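Local coordinates for type IV pilus assembly protein PilF (Thermus thermophilus HB8, PDB 5OIU) that binds ATP and magnesium and probably works as a hexameric motor ATPase that powers the assembly of type IVa pili, at residues Glu120-Gly125 against Gly129-Phe134; Phe145-Thr148 against Gly154-Phe157; Ser156-Ser161 against Leu273-Val278; Leu243-Asn246 against Gln250-Thr253. One frame throughout, in Å; residues are numbered along the deposited sequence.

Contact 1 of 4, residues Glu120-Gly125 against Gly129-Phe134; sequences EIEDLG and GVFERF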
# COMPACT_ATOMS: atom_id res chain seq x y z
N GLU C 120 -8.61 0.32 43.46
CA GLU C 120 -9.52 1.23 42.79
C GLU C 120 -8.75 2.03 41.74
O GLU C 120 -7.54 2.23 41.85
CB GLU C 120 -10.18 2.17 43.80
CG GLU C 120 -11.17 1.48 44.77
CD GLU C 120 -12.19 0.57 44.06
OE1 GLU C 120 -12.83 0.99 43.06
OE2 GLU C 120 -12.35 -0.59 44.52
N ILE C 121 -9.46 2.50 40.72
CA ILE C 121 -8.79 3.17 39.61
C ILE C 121 -8.03 4.42 40.05
O ILE C 121 -7.19 4.92 39.30
CB ILE C 121 -9.80 3.52 38.51
CG1 ILE C 121 -10.95 4.31 39.09
CG2 ILE C 121 -10.27 2.26 37.77
CD1 ILE C 121 -11.67 5.09 38.01
N GLU C 122 -8.31 4.93 41.25
CA GLU C 122 -7.68 6.16 41.72
C GLU C 122 -6.27 5.94 42.26
O GLU C 122 -5.54 6.91 42.45
CB GLU C 122 -8.55 6.83 42.79
CG GLU C 122 -9.83 7.47 42.23
CD GLU C 122 -11.01 6.49 42.13
OE1 GLU C 122 -12.03 6.86 41.48
OE2 GLU C 122 -10.92 5.37 42.69
N ASP C 123 -5.89 4.68 42.52
CA ASP C 123 -4.53 4.33 42.90
C ASP C 123 -3.78 3.64 41.76
O ASP C 123 -2.89 2.83 42.01
CB ASP C 123 -4.53 3.43 44.14
CG ASP C 123 -5.43 3.94 45.25
OD1 ASP C 123 -5.22 5.10 45.65
OD2 ASP C 123 -6.33 3.18 45.71
N LEU C 124 -4.14 3.92 40.52
CA LEU C 124 -3.44 3.32 39.39
C LEU C 124 -2.25 4.14 38.94
O LEU C 124 -1.59 3.73 37.99
CB LEU C 124 -4.38 3.14 38.20
CG LEU C 124 -5.24 1.89 38.20
CD1 LEU C 124 -6.21 1.96 37.03
CD2 LEU C 124 -4.37 0.68 38.13
N GLY C 125 -2.00 5.29 39.56
CA GLY C 125 -0.87 6.13 39.24
C GLY C 125 -1.09 7.17 38.16
O GLY C 125 -0.10 7.73 37.66
N GLY C 129 -4.66 15.26 35.34
CA GLY C 129 -5.50 15.60 34.21
C GLY C 129 -5.87 14.40 33.36
O GLY C 129 -7.02 14.25 32.95
N VAL C 130 -4.89 13.53 33.10
CA VAL C 130 -5.14 12.35 32.29
C VAL C 130 -6.16 11.44 32.96
O VAL C 130 -6.97 10.81 32.29
CB VAL C 130 -3.80 11.62 32.04
CG1 VAL C 130 -3.98 10.45 31.07
CG2 VAL C 130 -2.79 12.63 31.52
N PHE C 131 -6.16 11.41 34.30
CA PHE C 131 -7.09 10.56 35.03
C PHE C 131 -8.55 10.94 34.78
O PHE C 131 -9.42 10.08 34.85
CB PHE C 131 -6.81 10.61 36.52
CG PHE C 131 -7.82 9.88 37.35
CD1 PHE C 131 -7.79 8.50 37.44
CD2 PHE C 131 -8.79 10.58 38.06
CE1 PHE C 131 -8.73 7.82 38.22
CE2 PHE C 131 -9.73 9.90 38.84
CZ PHE C 131 -9.70 8.53 38.92
N GLU C 132 -8.82 12.22 34.51
CA GLU C 132 -10.20 12.64 34.27
C GLU C 132 -10.67 12.23 32.89
O GLU C 132 -11.83 11.87 32.70
CB GLU C 132 -10.33 14.15 34.47
CG GLU C 132 -9.91 14.63 35.84
CD GLU C 132 -10.74 14.02 36.97
OE1 GLU C 132 -11.88 13.58 36.72
OE2 GLU C 132 -10.25 14.00 38.13
N ARG C 133 -9.79 12.29 31.89
CA ARG C 133 -10.18 11.79 30.59
C ARG C 133 -10.27 10.27 30.60
O ARG C 133 -11.08 9.69 29.87
CB ARG C 133 -9.22 12.34 29.52
CG ARG C 133 -8.98 13.85 29.67
CD ARG C 133 -8.81 14.61 28.34
NE ARG C 133 -8.21 13.79 27.29
CZ ARG C 133 -7.42 14.25 26.31
NH1 ARG C 133 -7.13 15.55 26.25
NH2 ARG C 133 -6.90 13.41 25.40
N PHE C 134 -9.52 9.62 31.49
CA PHE C 134 -9.55 8.16 31.60
C PHE C 134 -10.88 7.68 32.17
O PHE C 134 -11.49 6.75 31.63
CB PHE C 134 -8.39 7.70 32.48
CG PHE C 134 -8.43 6.24 32.84
CD1 PHE C 134 -8.20 5.27 31.89
CD2 PHE C 134 -8.66 5.84 34.15
CE1 PHE C 134 -8.22 3.93 32.22
CE2 PHE C 134 -8.68 4.49 34.50
CZ PHE C 134 -8.46 3.54 33.53

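Contact 2 of 4, residues Phe145-Thr148 against Gly154-Phe157; sequences FLIT and GKSF. With MG (magnesium ion), chain R; ATP (adenosine-5'-triphosphate), chain Q.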
# COMPACT_ATOMS: atom_id res chain seq x y z
N PHE C 145 -12.41 -0.27 24.22
CA PHE C 145 -11.32 0.45 24.85
C PHE C 145 -10.14 -0.51 24.93
O PHE C 145 -10.27 -1.60 25.48
CB PHE C 145 -11.74 0.95 26.22
CG PHE C 145 -10.67 1.63 26.97
CD1 PHE C 145 -9.79 2.46 26.31
CD2 PHE C 145 -10.53 1.44 28.33
CE1 PHE C 145 -8.78 3.09 26.99
CE2 PHE C 145 -9.52 2.06 29.02
CZ PHE C 145 -8.65 2.90 28.36
N LEU C 146 -9.03 -0.14 24.30
CA LEU C 146 -7.88 -1.03 24.16
C LEU C 146 -6.82 -0.68 25.19
O LEU C 146 -6.43 0.49 25.29
CB LEU C 146 -7.28 -0.96 22.76
CG LEU C 146 -8.12 -1.47 21.60
CD1 LEU C 146 -7.33 -1.37 20.30
CD2 LEU C 146 -8.57 -2.91 21.88
N ILE C 147 -6.38 -1.68 25.95
CA ILE C 147 -5.25 -1.53 26.87
C ILE C 147 -4.05 -2.18 26.23
O ILE C 147 -4.09 -3.36 25.84
CB ILE C 147 -5.53 -2.18 28.24
CG1 ILE C 147 -6.92 -1.82 28.78
CG2 ILE C 147 -4.38 -1.84 29.21
CD1 ILE C 147 -7.15 -0.37 29.01
N THR C 148 -2.96 -1.45 26.14
CA THR C 148 -1.87 -1.88 25.29
C THR C 148 -0.54 -1.61 25.97
O THR C 148 -0.39 -0.68 26.79
CB THR C 148 -1.98 -1.20 23.90
OG1 THR C 148 -1.16 -1.89 22.94
CG2 THR C 148 -1.57 0.25 23.95
N GLY C 154 1.66 -4.43 32.89
CA GLY C 154 0.56 -4.07 33.78
C GLY C 154 -0.82 -4.02 33.14
O GLY C 154 -1.75 -3.46 33.74
N LYS C 155 -0.99 -4.61 31.94
CA LYS C 155 -2.25 -4.51 31.21
C LYS C 155 -3.40 -5.16 31.97
O LYS C 155 -4.47 -4.56 32.13
CB LYS C 155 -2.11 -5.16 29.83
CG LYS C 155 -1.12 -4.49 28.88
CD LYS C 155 -0.93 -5.36 27.63
CE LYS C 155 0.47 -5.99 27.60
NZ LYS C 155 0.56 -7.40 28.13
N SER C 156 -3.22 -6.39 32.43
CA SER C 156 -4.30 -7.07 33.13
C SER C 156 -4.61 -6.39 34.46
O SER C 156 -5.78 -6.30 34.86
CB SER C 156 -3.94 -8.53 33.32
OG SER C 156 -4.04 -9.17 32.07
N PHE C 157 -3.60 -5.90 35.16
CA PHE C 157 -3.84 -5.23 36.43
C PHE C 157 -4.67 -3.98 36.23
O PHE C 157 -5.62 -3.72 36.98
CB PHE C 157 -2.50 -4.91 37.08
CG PHE C 157 -2.59 -4.51 38.51
CD1 PHE C 157 -2.63 -5.47 39.52
CD2 PHE C 157 -2.55 -3.16 38.87
CE1 PHE C 157 -2.67 -5.11 40.87
CE2 PHE C 157 -2.58 -2.79 40.22
CZ PHE C 157 -2.64 -3.76 41.22
MG MG R . -2.04 -9.70 31.25
PG ATP Q . 1.10 -10.11 30.44
O1G ATP Q . 1.91 -9.49 29.31
O2G ATP Q . -0.37 -10.30 30.13
O3G ATP Q . 1.72 -11.34 31.06
PB ATP Q . 0.37 -7.74 31.90
O1B ATP Q . 0.80 -6.75 30.86
O2B ATP Q . -1.09 -8.11 32.08
O3B ATP Q . 1.21 -9.10 31.71
PA ATP Q . 0.23 -7.75 34.72
O1A ATP Q . -1.03 -7.08 35.19
O2A ATP Q . 0.26 -9.25 34.63
O3A ATP Q . 0.83 -7.18 33.33
O5' ATP Q . 1.33 -7.25 35.77
C5' ATP Q . 2.69 -7.69 35.72
C4' ATP Q . 3.28 -7.43 37.10
O4' ATP Q . 3.34 -6.02 37.36
C3' ATP Q . 2.41 -8.06 38.16
O3' ATP Q . 3.34 -8.65 39.09
C2' ATP Q . 1.62 -6.87 38.72
O2' ATP Q . 1.16 -7.05 40.08
C1' ATP Q . 2.58 -5.70 38.53
N9 ATP Q . 1.89 -4.42 38.28
C8 ATP Q . 0.94 -4.22 37.35
N7 ATP Q . 0.51 -2.93 37.36
C5 ATP Q . 1.19 -2.28 38.31
C6 ATP Q . 1.21 -0.89 38.83
N6 ATP Q . 0.39 0.06 38.33
N1 ATP Q . 2.07 -0.61 39.83
C2 ATP Q . 2.89 -1.56 40.33
N3 ATP Q . 2.93 -2.84 39.90
C4 ATP Q . 2.11 -3.26 38.91
O HOH W 1 -1.30 -10.57 32.89
O HOH W 2 -3.14 -11.46 30.75
O HOH W 3 -2.59 -9.19 29.48

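Contact 3 of 4, residues Ser156-Ser161 against Leu273-Val278; sequences SFTTFS and LSQRLV. With MG (magnesium ion), chain R; ATP (adenosine-5'-triphosphate), chain Q.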
# COMPACT_ATOMS: atom_id res chain seq x y z
N SER C 156 -3.22 -6.39 32.43
CA SER C 156 -4.30 -7.07 33.13
C SER C 156 -4.61 -6.39 34.46
O SER C 156 -5.78 -6.30 34.86
CB SER C 156 -3.94 -8.53 33.32
OG SER C 156 -4.04 -9.17 32.07
N PHE C 157 -3.60 -5.90 35.16
CA PHE C 157 -3.84 -5.23 36.43
C PHE C 157 -4.67 -3.98 36.23
O PHE C 157 -5.62 -3.72 36.98
CB PHE C 157 -2.50 -4.91 37.08
CG PHE C 157 -2.59 -4.51 38.51
CD1 PHE C 157 -2.63 -5.47 39.52
CD2 PHE C 157 -2.55 -3.16 38.87
CE1 PHE C 157 -2.67 -5.11 40.87
CE2 PHE C 157 -2.58 -2.79 40.22
CZ PHE C 157 -2.64 -3.76 41.22
N THR C 158 -4.34 -3.18 35.21
CA THR C 158 -5.15 -2.01 34.89
C THR C 158 -6.57 -2.42 34.48
O THR C 158 -7.55 -1.82 34.94
CB THR C 158 -4.48 -1.21 33.77
OG1 THR C 158 -3.35 -0.53 34.31
CG2 THR C 158 -5.44 -0.19 33.13
N THR C 159 -6.68 -3.45 33.64
CA THR C 159 -7.97 -3.89 33.13
C THR C 159 -8.93 -4.25 34.25
O THR C 159 -10.09 -3.82 34.26
CB THR C 159 -7.76 -5.09 32.20
OG1 THR C 159 -7.14 -4.64 30.98
CG2 THR C 159 -9.07 -5.78 31.93
N PHE C 160 -8.46 -5.02 35.24
CA PHE C 160 -9.35 -5.49 36.29
C PHE C 160 -9.71 -4.37 37.26
O PHE C 160 -10.83 -4.36 37.79
CB PHE C 160 -8.72 -6.66 37.01
CG PHE C 160 -8.95 -7.93 36.30
CD1 PHE C 160 -10.16 -8.60 36.45
CD2 PHE C 160 -8.01 -8.43 35.42
CE1 PHE C 160 -10.40 -9.78 35.76
CE2 PHE C 160 -8.24 -9.61 34.73
CZ PHE C 160 -9.44 -10.29 34.90
N SER C 161 -8.80 -3.43 37.48
CA SER C 161 -9.15 -2.20 38.18
C SER C 161 -10.33 -1.50 37.50
O SER C 161 -11.26 -1.05 38.18
CB SER C 161 -7.94 -1.28 38.22
OG SER C 161 -8.20 -0.19 39.07
N LEU C 273 -5.19 2.93 25.66
CA LEU C 273 -4.28 3.19 26.76
C LEU C 273 -3.03 2.36 26.55
O LEU C 273 -3.11 1.13 26.45
CB LEU C 273 -4.91 2.84 28.10
CG LEU C 273 -3.90 3.08 29.20
CD1 LEU C 273 -3.77 4.58 29.39
CD2 LEU C 273 -4.34 2.41 30.47
N SER C 274 -1.88 3.03 26.49
CA SER C 274 -0.58 2.38 26.47
C SER C 274 0.14 2.61 27.78
O SER C 274 0.11 3.73 28.32
CB SER C 274 0.30 2.92 25.33
OG SER C 274 1.39 2.05 25.14
N GLN C 275 0.80 1.59 28.31
CA GLN C 275 1.47 1.85 29.57
C GLN C 275 2.78 1.08 29.71
O GLN C 275 3.08 0.16 28.95
CB GLN C 275 0.53 1.54 30.75
CG GLN C 275 0.01 0.12 30.90
CD GLN C 275 -0.85 -0.00 32.17
OE1 GLN C 275 -1.96 0.52 32.24
NE2 GLN C 275 -0.31 -0.68 33.18
N ARG C 276 3.57 1.53 30.68
CA ARG C 276 4.83 0.93 31.08
C ARG C 276 4.92 0.88 32.60
O ARG C 276 4.32 1.71 33.30
CB ARG C 276 6.05 1.71 30.56
CG ARG C 276 6.09 1.85 29.08
CD ARG C 276 6.16 0.49 28.42
NE ARG C 276 6.60 0.65 27.04
CZ ARG C 276 5.78 0.97 26.04
NH1 ARG C 276 4.47 1.11 26.27
NH2 ARG C 276 6.27 1.13 24.81
N LEU C 277 5.71 -0.05 33.12
CA LEU C 277 6.08 -0.02 34.53
C LEU C 277 7.52 0.48 34.69
O LEU C 277 8.44 -0.04 34.05
CB LEU C 277 5.89 -1.40 35.16
CG LEU C 277 4.44 -1.93 35.24
CD1 LEU C 277 4.36 -3.21 36.08
CD2 LEU C 277 3.48 -0.89 35.80
N VAL C 278 7.70 1.52 35.51
CA VAL C 278 9.02 2.02 35.89
C VAL C 278 9.28 1.65 37.34
O VAL C 278 8.36 1.47 38.14
CB VAL C 278 9.22 3.55 35.73
CG1 VAL C 278 8.94 4.02 34.33
CG2 VAL C 278 8.39 4.28 36.73
MG MG R . -2.04 -9.70 31.25
PG ATP Q . 1.10 -10.11 30.44
O1G ATP Q . 1.91 -9.49 29.31
O2G ATP Q . -0.37 -10.30 30.13
O3G ATP Q . 1.72 -11.34 31.06
PB ATP Q . 0.37 -7.74 31.90
O1B ATP Q . 0.80 -6.75 30.86
O2B ATP Q . -1.09 -8.11 32.08
O3B ATP Q . 1.21 -9.10 31.71
PA ATP Q . 0.23 -7.75 34.72
O1A ATP Q . -1.03 -7.08 35.19
O2A ATP Q . 0.26 -9.25 34.63
O3A ATP Q . 0.83 -7.18 33.33
O5' ATP Q . 1.33 -7.25 35.77
C5' ATP Q . 2.69 -7.69 35.72
C4' ATP Q . 3.28 -7.43 37.10
O4' ATP Q . 3.34 -6.02 37.36
C3' ATP Q . 2.41 -8.06 38.16
O3' ATP Q . 3.34 -8.65 39.09
C2' ATP Q . 1.62 -6.87 38.72
O2' ATP Q . 1.16 -7.05 40.08
C1' ATP Q . 2.58 -5.70 38.53
N9 ATP Q . 1.89 -4.42 38.28
C8 ATP Q . 0.94 -4.22 37.35
N7 ATP Q . 0.51 -2.93 37.36
C5 ATP Q . 1.19 -2.28 38.31
C6 ATP Q . 1.21 -0.89 38.83
N6 ATP Q . 0.39 0.06 38.33
N1 ATP Q . 2.07 -0.61 39.83
C2 ATP Q . 2.89 -1.56 40.33
N3 ATP Q . 2.93 -2.84 39.90
C4 ATP Q . 2.11 -3.26 38.91
O HOH W 1 -1.30 -10.57 32.89
O HOH W 2 -3.14 -11.46 30.75
O HOH W 3 -2.59 -9.19 29.48

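Contact 4 of 4, residues Leu243-Asn246 against Gln250-Thr253; sequences LHTN and QAIT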
# COMPACT_ATOMS: atom_id res chain seq x y z
N LEU C 243 -4.23 -5.56 23.84
CA LEU C 243 -3.51 -5.69 22.58
C LEU C 243 -2.03 -5.46 22.85
O LEU C 243 -1.65 -4.69 23.74
CB LEU C 243 -4.01 -4.70 21.56
CG LEU C 243 -3.87 -5.00 20.09
CD1 LEU C 243 -4.69 -6.22 19.72
CD2 LEU C 243 -4.31 -3.79 19.28
N HIS C 244 -1.19 -6.13 22.08
CA HIS C 244 0.26 -6.01 22.21
C HIS C 244 0.78 -5.10 21.10
O HIS C 244 0.88 -5.50 19.94
CB HIS C 244 0.92 -7.37 22.19
CG HIS C 244 0.54 -8.23 23.36
ND1 HIS C 244 -0.71 -8.80 23.48
CD2 HIS C 244 1.23 -8.58 24.47
CE1 HIS C 244 -0.77 -9.48 24.61
NE2 HIS C 244 0.40 -9.37 25.23
N THR C 245 1.05 -3.84 21.47
CA THR C 245 1.74 -2.85 20.67
C THR C 245 2.59 -2.03 21.63
O THR C 245 2.37 -2.05 22.84
CB THR C 245 0.79 -1.90 19.92
OG1 THR C 245 0.12 -1.05 20.86
CG2 THR C 245 -0.23 -2.68 19.10
N ASN C 246 3.54 -1.27 21.10
CA ASN C 246 4.40 -0.51 21.98
C ASN C 246 4.00 0.96 22.07
O ASN C 246 4.76 1.79 22.60
CB ASN C 246 5.86 -0.68 21.55
CG ASN C 246 6.53 -1.82 22.32
OD1 ASN C 246 6.09 -2.97 22.24
ND2 ASN C 246 7.57 -1.49 23.11
N GLN C 250 -0.34 3.05 17.61
CA GLN C 250 -0.04 1.80 16.93
C GLN C 250 -1.18 0.80 17.04
O GLN C 250 -1.38 -0.03 16.14
CB GLN C 250 1.26 1.23 17.52
CG GLN C 250 2.14 0.45 16.55
CD GLN C 250 2.80 1.34 15.50
OE1 GLN C 250 3.53 2.27 15.85
NE2 GLN C 250 2.55 1.04 14.21
N ALA C 251 -1.96 0.85 18.12
CA ALA C 251 -3.06 -0.10 18.26
C ALA C 251 -4.06 0.02 17.11
O ALA C 251 -4.59 -0.99 16.64
CB ALA C 251 -3.75 0.11 19.61
N ILE C 252 -4.33 1.25 16.66
CA ILE C 252 -5.22 1.45 15.52
C ILE C 252 -4.67 0.73 14.30
O ILE C 252 -5.39 -0.00 13.61
CB ILE C 252 -5.41 2.95 15.24
CG1 ILE C 252 -6.06 3.66 16.43
CG2 ILE C 252 -6.21 3.18 13.97
CD1 ILE C 252 -5.94 5.13 16.36
N THR C 253 -3.39 0.96 14.00
CA THR C 253 -2.76 0.30 12.87
C THR C 253 -2.82 -1.21 13.01
O THR C 253 -3.07 -1.92 12.03
CB THR C 253 -1.32 0.77 12.74
OG1 THR C 253 -1.32 2.18 12.51
CG2 THR C 253 -0.63 0.07 11.58

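Contact 1 of 4, residues Glu120-Gly125 against Gly129-Phe134
Glu-122 and Phe-131 bring the two backbones closest, their CA atoms 8.0 Å apart, where a loop with a short 3-10 turn at 121-122 meets helix 128-138. This is a loop-on-helix packing at the edge of the RecA-like P-loop ATPase fold, and no hydrogen bond crosses it. The Phe-131 ring, its CG anti to the backbone N (chi1 174°), reaches straight at the turn and ends against Ile-121 and Glu-122. Its CE1 lies 3.5 Å from Ile-121 O and 4.0 Å from Ile-121 CD1, the two side chains crossing at about a right angle. A turn of helix later, Phe-134 receives Ile-121 CG2 at its ring edge, 4.3 Å from CE2, while Leu-124 CD1 comes to the same CE2. An alanine in place of Phe-131 is likely to open a gap beside Ile-121 CD1 and leave Glu-122 CG without its packing partner. The carboxylate of Glu-122 is salt-bridged through OE2 to Arg-165 of helix 155-166, and its plane stands 64° from the Phe-131 ring. Glu-122 CG packs 3.5 Å from Phe-131 CZ, and OE1 lies in the plane of that ring at its edge, 3.8 Å from CZ.

Contact 2 of 4, residues Phe145-Thr148 against Gly154-Phe157
O1B of the ATP beta phosphate is gripped three times, twice by Lys-155, the residue that packs on Ile-147 across this contact. Lys-155 N donates to O1B at 3.0 Å (158° at the hydrogen) and Lys-155 NZ at 2.8 Å. Gly-154 N adds a weak bond to O1B besides its better one to the bridging O3A. This is the Walker A P-loop joining strand to helix. Gly-154 stands at the N-cap position with a positive phi of 96°, where a CB would be jammed against the preceding carbonyl O. The amides that follow point to the phosphates: Ser-156 N holds O2B at 2.8 Å and Phe-157 N holds O1A. The helix end probably adds its dipole to this anion site. The lysine chain bends at chi3 (-110°) and chi4, bringing NZ to the beta and gamma oxygens, 2.8 Å from O1G as well. A methionine in its place would probably leave O1B one bond short and the triphosphate without this positive charge. Magnesium is six-coordinate, bound by Ser-156 OG at 2.2 Å, ATP O2B, ATP O2G and three waters. One of those waters donates in turn to O2A and O3B of the nucleotide. Behind the phosphates the contact is van der Waals packing: Ile-147 CG2 rests 4.0 Å from Lys-155 CA, and the Lys-155 stem passes by the Thr-148 carbonyl carbon. Strand 143-148 lies between strands 238-243 and 269-281, and helix 155-166 covers it, setting Thr-159 and Ile-162 on Ile-147.

Contact 3 of 4, residues Ser156-Ser161 against Leu273-Val278
Thr-158 and Gln-275 form the tight part of this contact: Thr-158 OG1 donates to Gln-275 OE1 at 2.7 Å, meeting the carbonyl at 110° and only 15° from its plane. The two side chains run past each other in opposite directions. Gln-275 has its CG between the backbone N and the carbonyl carbon (chi1 61°) and is extended beyond it, which carries the amide across from the strand to the helix. Both ends of that amide are engaged, since NE2 donates to Ser-153 O in the P-loop, and this would fix which way the flat group is turned. A weak bond from Thr-158 OG1 to Gly-154 O within the helix start would compete for the same hydroxyl proton. Next to it, Thr-158 CG2 and Leu-273 CD2 meet tip to tip at 3.9 Å. The pairing sets the helix that follows the P-loop onto one face of the mixed beta sheet of the RecA-like fold, the helix lying over strand 269-281 as well as its neighbour 143-148. Toward the nucleotide the two elements part. Phe-157 and Leu-277 both point across but do not touch, and the ATP fills the interval. Phe-157 CD2 lies over one face of the adenine, 3.4 Å from N7. From across the base, Leu-277 CD2 packs 3.7 Å from C5 of the adenine, while its other methyl, CD1, lies 3.3 Å from the ribose O4'.

Contact 4 of 4, residues Leu243-Asn246 against Gln250-Thr253
Thr-245 and Ala-251 sit closest in backbone, their CA atoms 6.0 Å apart, in the turn that leads from strand 238-243 of the RecA-like core into helix 248-257. The sequence of this turn probably belongs to the His box of secretion ATPases. The first shell is small and apolar, and no hydrogen bond crosses it. Thr-245 CG2 lies against the helix backbone, 3.9 Å from Ala-251 CA, and Thr-245 CB meets Gln-250 CB at 4.0 Å. From the strand end, Leu-243 sends its CD2 branch to Ala-251, 4.0 Å from CB and 3.9 Å from the carbonyl O. The small alanine probably lets the strand end and the helix come this close. Gln-250 touches with its stem alone; its chain bends at chi2, and the amide leads away from the turn. A second shell fixes the threonine. With OG1 between the backbone N and the carbonyl carbon (chi1 69°), the methyl is turned to the helix and the hydroxyl toward strand 143-148. Thr-245 OG1 is hydrogen-bonded to Asp-247 O, and Asp-247 OD2 accepts from Gln-250 N. Leu-146 and Val-272 back Ala-251 from the sheet, on strands 143-148 and 269-281. From the neighbouring strand 143-148, the hydroxyl OG1 of Thr-148 is hydrogen-bonded both to Thr-245 OG1 and to the backbone carbonyl O of Leu-243.

From the N terminus, contact 1 comes first and closes the short loop into helix 128-138; Phe-134 of that helix then packs on Phe-145 of strand 143-148. Contact 2 closes the P-loop between this strand and helix 155-166. Contact 3 starts where contact 2 ends, sharing Ser-156 and Phe-157, and spans the long way to strand 269-281, neighbour of 143-148 in the sheet. Within that span, contact 4 closes the small turn from strand 238-243 into helix 248-257, on the other flank of strand 143-148. Leu-124 and Ile-121 of contact 1 rest by Ser-161 of the shared helix, and Arg-276 of contact 3 reaches Asn-246 of contact 4.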